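Local coordinates for transcriptional regulatory protein RcsB (Salmonella enterica subsp. enterica serovar Typhimurium, PDB 6EO3), which probably acts as the DNA-binding response regulator of the Rcs two-component signalling system, controlling transcription of numerous genes with or without the partner protein RcsA, at residues M4-A9 with A50-T55; E24-V29 with K118-L123; T55-P60 with V85-N90; L81-L86 with D102-V107. The protein carries 1 engineered substitution. All coordinates share one frame; numbering follows the deposited sequence.

Contacts 1, 3 and 4 are buried and together run across the parallel sheet of the receiver domain. Contact 1 joins strands 4-9 and 52-56, contact 3 joins 52-56 and 82-87, and contact 4 joins 82-87 and 105-108. Thr55 is shared by contacts 1 and 3, and Val85 and Leu86 by contacts 3 and 4. Contact 2 lies at the surface and has no hydrogen bond between its segments; its Leu120 packs on Met4 of contact 1 and Ile84 of contact 4. Contacts 1 and 4 are mostly aliphatic, each with a side-chain acceptor at one end, whereas contact 3 gathers polar groups around Asp56, the predicted phosphorylation site.

Contact 1. Residues M4-A9 with A50-T55; sequences MNVIIA and AHVLIT
Val52 holds CG1 between its backbone N and carbonyl carbon (chi1 41°), beside Val6 CG2 at 3.7 Å, while His51 keeps its ring on the backbone N side (chi1 -55°), reaching back to Asn5. The strands are neighbours in the parallel five-stranded sheet of a CheY-like receiver domain, with 4-9 between 29-35 and 52-56. Their backbone bonds alternate: Ile7 N gives to Val52 O, Ile54 N to Ile7 O at 2.8 Å, and Ala9 N to Ile54 O. Val6, Ile8, Val52 and Ile54 share one face, where Ile8 and Ile54 lie on helix 13-24 and Val52 on Leu123 of helix 112-125; there Ile54 CD1 comes across Val6 CG1 at 3.4 Å. Ile7, Ala9, Leu53 and Thr55 stand on the other face, where Leu41 of helix 38-44 packs on the first three. On that side Ile7 is gripped by two methyls, with Ala50 CB against its CD1 and Leu53 CD1 3.6 Å from its CG2. The pairing continues into the loop at Ala50-His51. Asn5 O takes His51 N at 2.8 Å and a weaker, longer bond from Val52 N, while the Asn5 side-chain amide turns to Asp49 O. Because ND1 of His51 is an acceptor here, a neutral ring would probably carry its proton on NE2. Asn5 N reaches His51 ND1 at 3.2 Å, by a bent bond from 21° out of the ring plane.

Contact 2. Residues E24-V29 with K118-L123; sequences EQIEWV and KALAAL
This is a small, mainly apolar contact near the surface, in which Ile26 and Trp28 of the loop after helix 13-24, and Val29 at the start of strand 29-35, meet Leu120 on helix 112-125. No hydrogen bond crosses between the two segments. Leu120 does most of the work: its CD1 lies 4.1 Å from Val29 CG2 and 4.2 Å from Ile26 CD1, so one methyl is shared by two aliphatic side chains. Against Val29 the leucine stands at about a right angle; against Ile26 it runs aslant. A type I beta turn from Ile26 to Val29, closed by Val29 N to Ile26 O at 3.1 Å, links the first helix and second strand of the receiver domain, whose helix 112-125 packs on one face of the sheet. Trp28, one of the inner residues of the turn, has CG between its backbone N and carbonyl carbon (chi1 42°), a torsion that sends the indole out toward the helix. There it meets the backbone edge-on: Trp28 CH2 is 3.5 Å from Leu120 O, and the carbonyl carbon of Leu120 lies in the plane of the ring. One face of the indole is taken by its own turn, with Ile26 CG2 sitting over the ring centre. Farther in, Leu120 packs on Met4 of strand 4-9 and on Ile84 of strand 82-87, while the indole also touches Gln124 of helix 112-125.

Contact 3. Residues T55-P60 with V85-N90; sequences TDLSMP and VLTMNN
Leu86 N donates to Thr55 O at 2.7 Å, and Leu86 O in turn takes Leu57 N at 3.1 Å, so the two strands are bonded on both sides of Asp56. This is the C-terminal end of the strands in the receiver-domain sheet, in the beta-alpha-beta unit of strand 52-56, helix 68-77 and strand 82-87. Asp56 is the predicted phosphorylation site, unmodified in this structure. Its side chain leaves with CG anti to the backbone N (chi1 -180°), which carries OD1 toward the end of the neighbouring strand. There a water donates to Asp56 OD1 at 2.9 Å and accepts from Met88 N at 3.1 Å, tying the acid to the 85-90 segment. The same OD1 forms a salt bridge to Lys109 and receives a weak bond from Ser58 N; OD2 lies close to Asp11, and Asp10 touches the side chain as well. Such an aspartate, flanked by acids and a lysine, is the hallmark of the receiver phosphorylation pocket. Thr87 ends the strand in an ST turn, its OG1 accepting from Asn89 N at 3.0 Å; by position it is probably the switch threonine of the family. Both loops also meet the second subunit: Ser58 OG bonds to Glu170 of that chain and Asn89 ND2 to its Gly165 O. Below the polar layer Leu57 lies alongside Thr87, the two side chains pointing the same way. Leu57 CB is 4.1 Å from Val85 CG1, and its CD2 stops 3.9 Å from Thr87 OG1.

Contact 4. Residues L81-L86 with D102-V107; sequences LSIIVL and DIEGIV
Val107 packs against both Ile84 and Leu86 with its two branches. Val107 CG2 lies 3.9 Å from Ile84 CG2 while its CG1 meets Leu86 CD1 at 3.8 Å, each branch serving one residue of strand 82-87. On this face helix 112-125 packs, touching Leu86 through Leu116. On the opposite face Val85 CB stands 4.2 Å from Ile106 CG1, and at the start of the strand Ile103 comes up to Ile83, CB to CB; helices 68-77 and 92-99 lie against these residues. The strands are consecutive in a beta-alpha-beta unit through helix 92-99 and run parallel, 105-108 being the last strand of the sheet. Gly105 O takes Val85 N at 2.8 Å and Val85 O takes Val107 N, the regular parallel pattern. It changes at the entry to the outer strand. Ile83 O accepts Glu104 N at 3.1 Å and, only weakly, Gly105 N, while Ile83 N turns to a side chain. Glu104 bends at chi2 (63°), bringing its carboxylate back over Ser82, whose OG is 3.7 Å from Glu104 CG. Glu104 OE2 then receives Ile83 N at 2.9 Å, nearly straight at 167°, through its anti side and 18° out of the carboxylate plane. The glutamate thus supplies an acceptor where continued parallel pairing would be expected to use Ile103 O. Serving as acceptor for a backbone N-H should help to keep this carboxylate ionised, and the bond ties Glu104 to strand 82-87 just before strand 105-108 begins.

Contact 1. Residues M4-A9 with A50-T55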
loop_
_atom_site.group_PDB
_atom_site.type_symbol
_atom_site.label_atom_id
_atom_site.label_comp_id
_atom_site.label_asym_id
_atom_site.label_seq_id
_atom_site.Cartn_x
_atom_site.Cartn_y
_atom_site.Cartn_z
ATOM N N MET A 4 17.068 33.613 -0.949
ATOM C CA MET A 4 16.548 32.314 -0.605
ATOM C C MET A 4 17.534 31.642 0.346
ATOM O O MET A 4 18.603 31.191 -0.060
ATOM C CB MET A 4 16.349 31.512 -1.881
ATOM C CG MET A 4 15.484 30.284 -1.719
ATOM S SD MET A 4 15.261 29.477 -3.315
ATOM C CE MET A 4 13.814 30.346 -3.922
ATOM N N ASN A 5 17.198 31.652 1.631
ATOM C CA ASN A 5 17.908 30.882 2.656
ATOM C C ASN A 5 17.719 29.379 2.500
ATOM O O ASN A 5 16.600 28.878 2.615
ATOM C CB ASN A 5 17.438 31.296 4.040
ATOM C CG ASN A 5 17.869 32.708 4.409
ATOM O OD1 ASN A 5 18.641 33.348 3.699
ATOM N ND2 ASN A 5 17.375 33.192 5.532
ATOM N N VAL A 6 18.825 28.677 2.249
ATOM C CA VAL A 6 18.814 27.242 1.974
ATOM C C VAL A 6 19.618 26.456 3.018
ATOM O O VAL A 6 20.706 26.866 3.415
ATOM C CB VAL A 6 19.391 26.921 0.570
ATOM C CG1 VAL A 6 19.119 25.481 0.194
ATOM C CG2 VAL A 6 18.807 27.836 -0.497
ATOM N N ILE A 7 19.060 25.321 3.439
ATOM C CA ILE A 7 19.757 24.330 4.253
ATOM C C ILE A 7 20.069 23.094 3.417
ATOM O O ILE A 7 19.193 22.598 2.713
ATOM C CB ILE A 7 18.894 23.876 5.442
ATOM C CG1 ILE A 7 18.748 25.029 6.434
ATOM C CG2 ILE A 7 19.508 22.651 6.125
ATOM C CD1 ILE A 7 17.717 24.766 7.507
ATOM N N ILE A 8 21.302 22.592 3.530
ATOM C CA ILE A 8 21.722 21.359 2.849
ATOM C C ILE A 8 21.938 20.226 3.841
ATOM O O ILE A 8 22.595 20.402 4.873
ATOM C CB ILE A 8 23.040 21.526 2.083
ATOM C CG1 ILE A 8 23.024 22.785 1.215
ATOM C CG2 ILE A 8 23.302 20.307 1.215
ATOM C CD1 ILE A 8 24.428 23.291 0.926
ATOM N N ALA A 9 21.398 19.058 3.507
ATOM C CA ALA A 9 21.562 17.862 4.330
ATOM C C ALA A 9 22.067 16.692 3.488
ATOM O O ALA A 9 21.434 16.295 2.503
ATOM C CB ALA A 9 20.249 17.508 5.008
ATOM N N ALA A 50 15.118 29.263 7.311
ATOM C CA ALA A 50 15.296 28.678 5.979
ATOM C C ALA A 50 13.987 28.683 5.193
ATOM O O ALA A 50 12.911 28.559 5.764
ATOM C CB ALA A 50 15.837 27.258 6.093
ATOM N N HIS A 51 14.090 28.826 3.878
ATOM C CA HIS A 51 12.935 28.703 2.986
ATOM C C HIS A 51 12.879 27.347 2.308
ATOM O O HIS A 51 11.789 26.839 2.007
ATOM C CB HIS A 51 12.970 29.790 1.929
ATOM C CG HIS A 51 13.059 31.160 2.508
ATOM N ND1 HIS A 51 14.126 31.993 2.273
ATOM C CD2 HIS A 51 12.244 31.823 3.359
ATOM C CE1 HIS A 51 13.960 33.121 2.937
ATOM N NE2 HIS A 51 12.823 33.043 3.605
ATOM N N VAL A 52 14.053 26.767 2.064
ATOM C CA VAL A 52 14.142 25.470 1.408
ATOM C C VAL A 52 15.234 24.614 2.021
ATOM O O VAL A 52 16.304 25.095 2.401
ATOM C CB VAL A 52 14.310 25.593 -0.139
ATOM C CG1 VAL A 52 15.258 26.708 -0.515
ATOM C CG2 VAL A 52 14.768 24.276 -0.778
ATOM N N LEU A 53 14.918 23.332 2.117
ATOM C CA LEU A 53 15.833 22.304 2.565
ATOM C C LEU A 53 16.142 21.435 1.373
ATOM O O LEU A 53 15.237 20.983 0.685
ATOM C CB LEU A 53 15.159 21.455 3.634
ATOM C CG LEU A 53 15.788 20.135 4.076
ATOM C CD1 LEU A 53 17.175 20.351 4.660
ATOM C CD2 LEU A 53 14.859 19.492 5.103
ATOM N N ILE A 54 17.421 21.217 1.124
ATOM C CA ILE A 54 17.853 20.270 0.124
ATOM C C ILE A 54 18.464 19.123 0.915
ATOM O O ILE A 54 19.530 19.274 1.530
ATOM C CB ILE A 54 18.871 20.890 -0.853
ATOM C CG1 ILE A 54 18.245 22.100 -1.551
ATOM C CG2 ILE A 54 19.299 19.873 -1.901
ATOM C CD1 ILE A 54 19.258 23.021 -2.190
ATOM N N THR A 55 17.764 17.991 0.912
ATOM C CA THR A 55 18.157 16.847 1.716
ATOM C C THR A 55 18.249 15.531 0.931
ATOM O O THR A 55 17.459 15.241 0.032
ATOM C CB THR A 55 17.220 16.628 2.927
ATOM O OG1 THR A 55 17.707 15.523 3.697
ATOM C CG2 THR A 55 15.774 16.335 2.491
#

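Contact 2. Residues E24-V29 with K118-L123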
loop_
_atom_site.group_PDB
_atom_site.type_symbol
_atom_site.label_atom_id
_atom_site.label_comp_id
_atom_site.label_asym_id
_atom_site.label_seq_id
_atom_site.Cartn_x
_atom_site.Cartn_y
_atom_site.Cartn_z
ATOM N N GLU A 24 26.695 28.441 -5.115
ATOM C CA GLU A 24 27.407 29.718 -4.956
ATOM C C GLU A 24 27.223 30.612 -6.183
ATOM O O GLU A 24 27.207 31.836 -6.084
ATOM C CB GLU A 24 28.911 29.505 -4.679
ATOM C CG GLU A 24 29.688 28.801 -5.788
ATOM C CD GLU A 24 31.195 29.020 -5.728
ATOM O OE1 GLU A 24 31.665 29.858 -4.923
ATOM O OE2 GLU A 24 31.918 28.348 -6.505
ATOM N N GLN A 25 27.112 29.971 -7.338
ATOM C CA GLN A 25 26.871 30.660 -8.595
ATOM C C GLN A 25 25.567 31.456 -8.582
ATOM O O GLN A 25 25.518 32.558 -9.130
ATOM C CB GLN A 25 26.871 29.660 -9.755
ATOM C CG GLN A 25 25.887 28.497 -9.600
ATOM C CD GLN A 25 26.406 27.173 -10.152
ATOM O OE1 GLN A 25 25.635 26.375 -10.695
ATOM N NE2 GLN A 25 27.709 26.917 -9.993
ATOM N N ILE A 26 24.520 30.905 -7.962
ATOM C CA ILE A 26 23.234 31.616 -7.848
ATOM C C ILE A 26 23.326 32.644 -6.723
ATOM O O ILE A 26 23.287 32.308 -5.544
ATOM C CB ILE A 26 22.039 30.674 -7.604
ATOM C CG1 ILE A 26 21.891 29.694 -8.760
ATOM C CG2 ILE A 26 20.742 31.470 -7.463
ATOM C CD1 ILE A 26 20.858 28.618 -8.502
ATOM N N GLU A 27 23.421 33.904 -7.111
ATOM C CA GLU A 27 23.692 34.982 -6.177
ATOM C C GLU A 27 22.594 35.192 -5.125
ATOM O O GLU A 27 22.907 35.487 -3.984
ATOM C CB GLU A 27 23.972 36.274 -6.949
ATOM C CG GLU A 27 25.146 36.177 -7.920
ATOM C CD GLU A 27 26.411 35.629 -7.278
ATOM O OE1 GLU A 27 26.769 36.071 -6.168
ATOM O OE2 GLU A 27 27.057 34.758 -7.888
ATOM N N TRP A 28 21.327 35.002 -5.495
ATOM C CA TRP A 28 20.211 35.200 -4.548
ATOM C C TRP A 28 20.029 34.037 -3.561
ATOM O O TRP A 28 19.135 34.080 -2.717
ATOM C CB TRP A 28 18.879 35.528 -5.257
ATOM C CG TRP A 28 18.551 34.739 -6.490
ATOM C CD1 TRP A 28 18.888 35.054 -7.778
ATOM C CD2 TRP A 28 17.788 33.534 -6.559
ATOM N NE1 TRP A 28 18.400 34.105 -8.641
ATOM C CE2 TRP A 28 17.722 33.158 -7.920
ATOM C CE3 TRP A 28 17.164 32.724 -5.603
ATOM C CZ2 TRP A 28 17.050 32.006 -8.354
ATOM C CZ3 TRP A 28 16.494 31.571 -6.035
ATOM C CH2 TRP A 28 16.446 31.227 -7.401
ATOM N N VAL A 29 20.875 33.015 -3.665
ATOM C CA VAL A 29 20.870 31.884 -2.726
ATOM C C VAL A 29 21.921 32.074 -1.635
ATOM O O VAL A 29 23.069 32.409 -1.928
ATOM C CB VAL A 29 21.138 30.553 -3.455
ATOM C CG1 VAL A 29 21.565 29.450 -2.487
ATOM C CG2 VAL A 29 19.900 30.132 -4.231
ATOM N N LYS A 118 18.343 24.536 -11.462
ATOM C CA LYS A 118 17.052 24.537 -12.160
ATOM C C LYS A 118 15.866 24.343 -11.236
ATOM O O LYS A 118 14.813 24.904 -11.474
ATOM C CB LYS A 118 17.008 23.449 -13.225
ATOM C CG LYS A 118 17.926 23.704 -14.401
ATOM C CD LYS A 118 17.619 22.753 -15.543
ATOM C CE LYS A 118 18.741 22.750 -16.560
ATOM N NZ LYS A 118 18.461 21.794 -17.659
ATOM N N ALA A 119 16.033 23.521 -10.207
ATOM C CA ALA A 119 14.994 23.306 -9.210
ATOM C C ALA A 119 14.702 24.581 -8.425
ATOM O O ALA A 119 13.552 24.943 -8.255
ATOM C CB ALA A 119 15.405 22.195 -8.258
ATOM N N LEU A 120 15.752 25.248 -7.952
ATOM C CA LEU A 120 15.611 26.487 -7.174
ATOM C C LEU A 120 15.019 27.611 -8.010
ATOM O O LEU A 120 14.289 28.460 -7.501
ATOM C CB LEU A 120 16.966 26.940 -6.617
ATOM C CG LEU A 120 17.642 25.969 -5.646
ATOM C CD1 LEU A 120 19.102 26.323 -5.465
ATOM C CD2 LEU A 120 16.936 25.969 -4.302
ATOM N N ALA A 121 15.354 27.613 -9.294
ATOM C CA ALA A 121 14.780 28.563 -10.238
ATOM C C ALA A 121 13.282 28.323 -10.468
ATOM O O ALA A 121 12.504 29.277 -10.585
ATOM C CB ALA A 121 15.526 28.491 -11.552
ATOM N N ALA A 122 12.891 27.050 -10.540
ATOM C CA ALA A 122 11.481 26.684 -10.685
ATOM C C ALA A 122 10.727 26.985 -9.401
ATOM O O ALA A 122 9.602 27.468 -9.442
ATOM C CB ALA A 122 11.335 25.218 -11.061
ATOM N N LEU A 123 11.352 26.688 -8.268
ATOM C CA LEU A 123 10.809 27.052 -6.958
ATOM C C LEU A 123 10.522 28.553 -6.906
ATOM O O LEU A 123 9.483 28.974 -6.401
ATOM C CB LEU A 123 11.798 26.680 -5.847
ATOM C CG LEU A 123 11.243 25.799 -4.732
ATOM C CD1 LEU A 123 10.892 24.421 -5.277
ATOM C CD2 LEU A 123 12.255 25.676 -3.601
#

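Contact 3. Residues T55-P60 with V85-N90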
loop_
_atom_site.group_PDB
_atom_site.type_symbol
_atom_site.label_atom_id
_atom_site.label_comp_id
_atom_site.label_asym_id
_atom_site.label_seq_id
_atom_site.Cartn_x
_atom_site.Cartn_y
_atom_site.Cartn_z
ATOM N N THR A 55 17.764 17.991 0.912
ATOM C CA THR A 55 18.157 16.847 1.716
ATOM C C THR A 55 18.249 15.531 0.931
ATOM O O THR A 55 17.459 15.241 0.032
ATOM C CB THR A 55 17.220 16.628 2.927
ATOM O OG1 THR A 55 17.707 15.523 3.697
ATOM C CG2 THR A 55 15.774 16.335 2.491
ATOM N N ASP A 56 19.239 14.747 1.321
ATOM C CA ASP A 56 19.414 13.407 0.851
ATOM C C ASP A 56 18.298 12.549 1.433
ATOM O O ASP A 56 17.874 12.737 2.575
ATOM C CB ASP A 56 20.775 12.899 1.302
ATOM C CG ASP A 56 21.070 11.485 0.847
ATOM O OD1 ASP A 56 20.461 10.992 -0.145
ATOM O OD2 ASP A 56 21.961 10.876 1.488
ATOM N N LEU A 57 17.815 11.616 0.626
ATOM C CA LEU A 57 16.748 10.743 1.042
ATOM C C LEU A 57 17.202 9.774 2.125
ATOM O O LEU A 57 16.422 9.419 2.986
ATOM C CB LEU A 57 16.209 9.976 -0.167
ATOM C CG LEU A 57 14.881 9.226 0.014
ATOM C CD1 LEU A 57 13.852 10.042 0.797
ATOM C CD2 LEU A 57 14.342 8.851 -1.361
ATOM N N SER A 58 18.462 9.358 2.081
ATOM C CA SER A 58 19.004 8.377 3.026
ATOM C C SER A 58 20.150 8.969 3.828
ATOM O O SER A 58 21.244 9.142 3.313
ATOM C CB SER A 58 19.501 7.128 2.278
ATOM O OG SER A 58 20.418 7.474 1.247
ATOM N N MET A 59 19.886 9.279 5.089
ATOM C CA MET A 59 20.904 9.810 5.990
ATOM C C MET A 59 20.842 9.083 7.319
ATOM O O MET A 59 19.843 8.432 7.612
ATOM C CB MET A 59 20.657 11.285 6.240
ATOM C CG MET A 59 20.680 12.154 4.996
ATOM S SD MET A 59 21.172 13.841 5.408
ATOM C CE MET A 59 20.189 14.144 6.874
ATOM N N PRO A 60 21.910 9.186 8.131
ATOM C CA PRO A 60 21.839 8.622 9.477
ATOM C C PRO A 60 21.002 9.497 10.414
ATOM O O PRO A 60 20.744 10.669 10.116
ATOM C CB PRO A 60 23.299 8.569 9.926
ATOM C CG PRO A 60 24.011 9.582 9.098
ATOM C CD PRO A 60 23.241 9.744 7.821
ATOM N N VAL A 85 14.004 16.938 -2.408
ATOM C CA VAL A 85 14.677 15.684 -2.083
ATOM C C VAL A 85 15.755 15.335 -3.122
ATOM O O VAL A 85 15.527 15.343 -4.319
ATOM C CB VAL A 85 13.674 14.532 -1.899
ATOM C CG1 VAL A 85 14.381 13.185 -1.852
ATOM C CG2 VAL A 85 12.908 14.737 -0.609
ATOM N N LEU A 86 16.936 15.015 -2.623
ATOM C CA LEU A 86 18.081 14.721 -3.448
ATOM C C LEU A 86 18.398 13.250 -3.246
ATOM O O LEU A 86 18.669 12.821 -2.129
ATOM C CB LEU A 86 19.250 15.613 -3.024
ATOM C CG LEU A 86 20.364 15.892 -4.031
ATOM C CD1 LEU A 86 19.861 16.638 -5.255
ATOM C CD2 LEU A 86 21.480 16.687 -3.357
ATOM N N THR A 87 18.335 12.460 -4.309
ATOM C CA THR A 87 18.511 11.032 -4.142
ATOM C C THR A 87 19.369 10.389 -5.227
ATOM O O THR A 87 19.386 10.795 -6.381
ATOM C CB THR A 87 17.157 10.291 -4.017
ATOM O OG1 THR A 87 17.386 8.896 -3.729
ATOM C CG2 THR A 87 16.328 10.429 -5.288
ATOM N N MET A 88 20.090 9.370 -4.804
ATOM C CA MET A 88 20.905 8.583 -5.683
ATOM C C MET A 88 20.052 7.459 -6.289
ATOM O O MET A 88 20.432 6.862 -7.286
ATOM C CB MET A 88 22.078 8.027 -4.877
ATOM C CG MET A 88 23.370 7.924 -5.650
ATOM S SD MET A 88 24.078 9.493 -6.181
ATOM C CE MET A 88 25.509 8.820 -7.027
ATOM N N ASN A 89 18.881 7.214 -5.702
ATOM C CA ASN A 89 17.998 6.120 -6.081
ATOM C C ASN A 89 17.188 6.470 -7.308
ATOM O O ASN A 89 16.398 7.409 -7.275
ATOM C CB ASN A 89 17.046 5.826 -4.918
ATOM C CG ASN A 89 16.345 4.479 -5.037
ATOM O OD1 ASN A 89 16.151 3.939 -6.129
ATOM N ND2 ASN A 89 15.957 3.928 -3.893
ATOM N N ASN A 90 17.359 5.701 -8.380
ATOM C CA ASN A 90 16.642 5.966 -9.626
ATOM C C ASN A 90 15.428 5.059 -9.867
ATOM O O ASN A 90 14.929 4.987 -10.985
ATOM C CB ASN A 90 17.603 5.949 -10.832
ATOM C CG ASN A 90 18.214 4.580 -11.104
ATOM O OD1 ASN A 90 17.865 3.576 -10.474
ATOM N ND2 ASN A 90 19.143 4.537 -12.055
HETATM O O HOH W 1 20.721 8.641 -1.876
#

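Contact 4. Residues L81-L86 with D102-V107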
loop_
_atom_site.group_PDB
_atom_site.type_symbol
_atom_site.label_atom_id
_atom_site.label_comp_id
_atom_site.label_asym_id
_atom_site.label_seq_id
_atom_site.Cartn_x
_atom_site.Cartn_y
_atom_site.Cartn_z
ATOM N N LEU A 81 8.222 25.199 5.011
ATOM C CA LEU A 81 9.505 24.846 4.433
ATOM C C LEU A 81 9.363 24.089 3.114
ATOM O O LEU A 81 8.715 23.046 3.053
ATOM C CB LEU A 81 10.273 24.005 5.438
ATOM C CG LEU A 81 11.735 23.701 5.164
ATOM C CD1 LEU A 81 12.615 24.947 5.140
ATOM C CD2 LEU A 81 12.205 22.728 6.233
ATOM N N SER A 82 9.963 24.628 2.059
ATOM C CA SER A 82 9.977 23.967 0.764
ATOM C C SER A 82 11.093 22.926 0.728
ATOM O O SER A 82 12.227 23.217 1.102
ATOM C CB SER A 82 10.181 24.992 -0.340
ATOM O OG SER A 82 9.018 25.774 -0.488
ATOM N N ILE A 83 10.770 21.718 0.277
ATOM C CA ILE A 83 11.711 20.589 0.348
ATOM C C ILE A 83 12.041 20.043 -1.030
ATOM O O ILE A 83 11.156 19.594 -1.749
ATOM C CB ILE A 83 11.149 19.438 1.218
ATOM C CG1 ILE A 83 10.817 19.942 2.622
ATOM C CG2 ILE A 83 12.153 18.304 1.330
ATOM C CD1 ILE A 83 9.920 19.022 3.410
ATOM N N ILE A 84 13.322 20.079 -1.381
ATOM C CA ILE A 84 13.830 19.360 -2.553
ATOM C C ILE A 84 14.531 18.112 -2.062
ATOM O O ILE A 84 15.546 18.211 -1.391
ATOM C CB ILE A 84 14.824 20.208 -3.384
ATOM C CG1 ILE A 84 14.136 21.483 -3.871
ATOM C CG2 ILE A 84 15.367 19.421 -4.578
ATOM C CD1 ILE A 84 15.099 22.506 -4.428
ATOM N N VAL A 85 14.004 16.938 -2.408
ATOM C CA VAL A 85 14.677 15.684 -2.083
ATOM C C VAL A 85 15.755 15.335 -3.122
ATOM O O VAL A 85 15.527 15.343 -4.319
ATOM C CB VAL A 85 13.674 14.532 -1.899
ATOM C CG1 VAL A 85 14.381 13.185 -1.852
ATOM C CG2 VAL A 85 12.908 14.737 -0.609
ATOM N N LEU A 86 16.936 15.015 -2.623
ATOM C CA LEU A 86 18.081 14.721 -3.448
ATOM C C LEU A 86 18.398 13.250 -3.246
ATOM O O LEU A 86 18.669 12.821 -2.129
ATOM C CB LEU A 86 19.250 15.613 -3.024
ATOM C CG LEU A 86 20.364 15.892 -4.031
ATOM C CD1 LEU A 86 19.861 16.638 -5.255
ATOM C CD2 LEU A 86 21.480 16.687 -3.357
ATOM N N ASP A 102 3.832 15.424 -1.711
ATOM C CA ASP A 102 3.533 16.820 -2.077
ATOM C C ASP A 102 4.651 17.788 -1.664
ATOM O O ASP A 102 4.401 18.908 -1.228
ATOM C CB ASP A 102 2.161 17.255 -1.532
ATOM C CG ASP A 102 0.999 16.482 -2.169
ATOM O OD1 ASP A 102 1.246 15.536 -2.949
ATOM O OD2 ASP A 102 -0.169 16.820 -1.887
ATOM N N ILE A 103 5.888 17.332 -1.819
ATOM C CA ILE A 103 7.060 18.192 -1.631
ATOM C C ILE A 103 7.292 19.001 -2.902
ATOM O O ILE A 103 6.602 18.821 -3.903
ATOM C CB ILE A 103 8.349 17.429 -1.184
ATOM C CG1 ILE A 103 9.127 16.770 -2.349
ATOM C CG2 ILE A 103 8.038 16.436 -0.072
ATOM C CD1 ILE A 103 8.369 15.787 -3.203
ATOM N N GLU A 104 8.269 19.895 -2.849
ATOM C CA GLU A 104 8.433 20.915 -3.870
ATOM C C GLU A 104 9.389 20.511 -4.994
ATOM O O GLU A 104 9.450 21.170 -6.021
ATOM C CB GLU A 104 8.867 22.230 -3.214
ATOM C CG GLU A 104 7.758 22.942 -2.439
ATOM C CD GLU A 104 7.220 22.142 -1.254
ATOM O OE1 GLU A 104 5.994 22.134 -1.048
ATOM O OE2 GLU A 104 8.009 21.515 -0.521
ATOM N N GLY A 105 10.141 19.435 -4.804
ATOM C CA GLY A 105 11.022 18.941 -5.860
ATOM C C GLY A 105 11.743 17.652 -5.533
ATOM O O GLY A 105 12.019 17.360 -4.375
ATOM N N ILE A 106 12.046 16.872 -6.565
ATOM C CA ILE A 106 12.958 15.740 -6.428
ATOM C C ILE A 106 14.008 15.800 -7.544
ATOM O O ILE A 106 13.679 16.111 -8.693
ATOM C CB ILE A 106 12.204 14.396 -6.423
ATOM C CG1 ILE A 106 13.108 13.277 -5.907
ATOM C CG2 ILE A 106 11.675 14.063 -7.808
ATOM C CD1 ILE A 106 12.378 11.964 -5.707
ATOM N N VAL A 107 15.263 15.520 -7.191
ATOM C CA VAL A 107 16.391 15.658 -8.111
ATOM C C VAL A 107 17.356 14.485 -7.934
ATOM O O VAL A 107 17.687 14.095 -6.810
ATOM C CB VAL A 107 17.143 16.994 -7.879
ATOM C CG1 VAL A 107 18.406 17.093 -8.727
ATOM C CG2 VAL A 107 16.237 18.184 -8.162
#